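Local coordinates for protein TetR family transcriptional regulator (Streptomyces coelicolor, PDB 6SRN) that probably represses transcription as a TetR-family DNA-binding regulator of antibiotic production and binds a furan carboxylic acid signalling hormone, at residues 36-40 and 120-125. Sequence-based numbering, arbitrary orientation.
Sequences EAASE and DPVMQA
S39 of helix 31-49 faces the first turn of helix 121-131 and sits among P121, V122 and A125. Its CB lies 3.5 Å from P121 O. Its OG lies 3.4 Å from V122 CG2, a nonpolar neighbour; the hydroxyl hydrogen-bonds back to L35 O in its own helix. The A125 methyl comes against the S39 backbone, with CB 3.4 Å from S39 O. The axes of the short segments come within 8.1 Å and cross at 50°, consistent with the small S39 and A125 side chains between them.

E36 reaches over from one turn earlier. CG is anti to the backbone N (chi1 -164°) and the chain bends at chi2, which brings the carboxylate to the far helix start. There its two oxygens part: OE1 meets V122 CG2 at 3.4 Å, and OE2 lies 3.6 Å from P121 CD. E40 CG runs alongside the P121 ring, while its carboxylate turns to a salt bridge with R58.

D120 is the N-cap of helix 121-131. Its OD1 accepts from V122 N at 2.9 Å, met on the anti side and out of the carboxylate plane. Water 1 bridges E36 OE1 and D120 OD1. D120 OD2 forms a salt bridge with R87. V80 of helix 73-86 touches both S39 and A125, so a third helix closes this junction of the DNA-binding and ligand-binding regions. The ligand pocket lies farther along, where Q130 of helix 121-131 lines it.

E36 OE2 and D120 OD1 are 4.1 Å apart, and the helix start, the water and R87 probably ease their repulsion. No direct hydrogen bond joins the two segments. They meet through van der Waals contacts at S39, P121, V122 and A125, with the water bridge at the rim.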
loop_
_atom_site.group_PDB
_atom_site.type_symbol
_atom_site.label_atom_id
_atom_site.label_comp_id
_atom_site.label_asym_id
_atom_site.label_seq_id
_atom_site.Cartn_x
_atom_site.Cartn_y
_atom_site.Cartn_z
ATOM N N GLU A 36 21.866 8.650 -7.528
ATOM C CA GLU A 36 21.187 8.012 -8.648
ATOM C C GLU A 36 21.612 6.550 -8.803
ATOM O O GLU A 36 20.768 5.665 -8.972
ATOM C CB GLU A 36 21.449 8.805 -9.917
ATOM C CG GLU A 36 20.530 8.485 -11.070
ATOM C CD GLU A 36 19.061 8.945 -10.861
ATOM O OE1 GLU A 36 18.729 9.956 -10.135
ATOM O OE2 GLU A 36 18.188 8.325 -11.504
ATOM N N ALA A 37 22.917 6.305 -8.707
ATOM C CA ALA A 37 23.425 4.936 -8.747
ATOM C C ALA A 37 22.912 4.088 -7.604
ATOM O O ALA A 37 22.503 2.948 -7.822
ATOM C CB ALA A 37 24.950 4.930 -8.762
ATOM N N ALA A 38 22.905 4.662 -6.407
ATOM C CA ALA A 38 22.369 3.965 -5.268
ATOM C C ALA A 38 20.893 3.630 -5.486
ATOM O O ALA A 38 20.437 2.554 -5.134
ATOM C CB ALA A 38 22.531 4.794 -4.022
ATOM N N SER A 39 20.183 4.563 -6.058
ATOM C CA SER A 39 18.741 4.376 -6.297
ATOM C C SER A 39 18.510 3.239 -7.248
ATOM O O SER A 39 17.594 2.446 -7.075
ATOM C CB SER A 39 18.122 5.652 -6.815
ATOM O OG SER A 39 18.101 6.636 -5.773
ATOM N N GLU A 40 19.283 3.204 -8.325
ATOM C CA GLU A 40 19.147 2.137 -9.292
ATOM C C GLU A 40 19.325 0.799 -8.598
ATOM O O GLU A 40 18.550 -0.125 -8.844
ATOM C CB GLU A 40 20.168 2.307 -10.431
ATOM C CG GLU A 40 19.854 3.499 -11.343
ATOM C CD GLU A 40 21.010 3.944 -12.236
ATOM O OE1 GLU A 40 22.039 3.250 -12.269
ATOM O OE2 GLU A 40 20.875 4.990 -12.930
ATOM N N ASP A 120 11.387 6.904 -12.597
ATOM C CA ASP A 120 12.538 7.526 -11.944
ATOM C C ASP A 120 13.093 6.604 -10.857
ATOM O O ASP A 120 12.406 6.292 -9.905
ATOM C CB ASP A 120 12.140 8.882 -11.335
ATOM C CG ASP A 120 13.314 9.651 -10.838
ATOM O OD1 ASP A 120 14.295 9.036 -10.363
ATOM O OD2 ASP A 120 13.242 10.919 -10.875
ATOM N N PRO A 121 14.351 6.151 -11.004
ATOM C CA PRO A 121 14.892 5.284 -10.004
ATOM C C PRO A 121 14.846 5.813 -8.575
ATOM O O PRO A 121 14.745 5.003 -7.631
ATOM C CB PRO A 121 16.331 5.098 -10.439
ATOM C CG PRO A 121 16.319 5.264 -11.924
ATOM C CD PRO A 121 15.297 6.338 -12.138
ATOM N N VAL A 122 15.019 7.113 -8.377
ATOM C CA VAL A 122 14.995 7.632 -6.993
ATOM C C VAL A 122 13.616 7.386 -6.349
ATOM O O VAL A 122 13.521 7.062 -5.159
ATOM C CB VAL A 122 15.403 9.112 -6.935
ATOM C CG1 VAL A 122 15.271 9.661 -5.515
ATOM C CG2 VAL A 122 16.820 9.260 -7.446
ATOM N N MET A 123 12.549 7.580 -7.134
ATOM C CA MET A 123 11.212 7.312 -6.616
ATOM C C MET A 123 10.995 5.831 -6.392
ATOM O O MET A 123 10.397 5.456 -5.369
ATOM C CB MET A 123 10.173 7.870 -7.578
ATOM C CG MET A 123 10.220 9.382 -7.765
ATOM S SD MET A 123 9.666 10.269 -6.273
ATOM C CE MET A 123 7.992 9.907 -6.382
ATOM N N GLN A 124 11.440 5.010 -7.317
ATOM C CA GLN A 124 11.235 3.593 -7.171
ATOM C C GLN A 124 11.995 3.073 -5.936
ATOM O O GLN A 124 11.518 2.240 -5.183
ATOM C CB GLN A 124 11.699 2.870 -8.418
ATOM C CG GLN A 124 10.894 3.292 -9.656
ATOM C CD GLN A 124 11.506 2.906 -10.966
ATOM O OE1 GLN A 124 12.611 2.393 -11.041
ATOM N NE2 GLN A 124 10.764 3.135 -12.024
ATOM N N ALA A 125 13.203 3.573 -5.743
ATOM C CA ALA A 125 14.016 3.194 -4.608
ATOM C C ALA A 125 13.427 3.690 -3.307
ATOM O O ALA A 125 13.392 2.977 -2.311
ATOM C CB ALA A 125 15.422 3.713 -4.772
HETATM O O HOH W 1 16.037 11.345 -9.836
#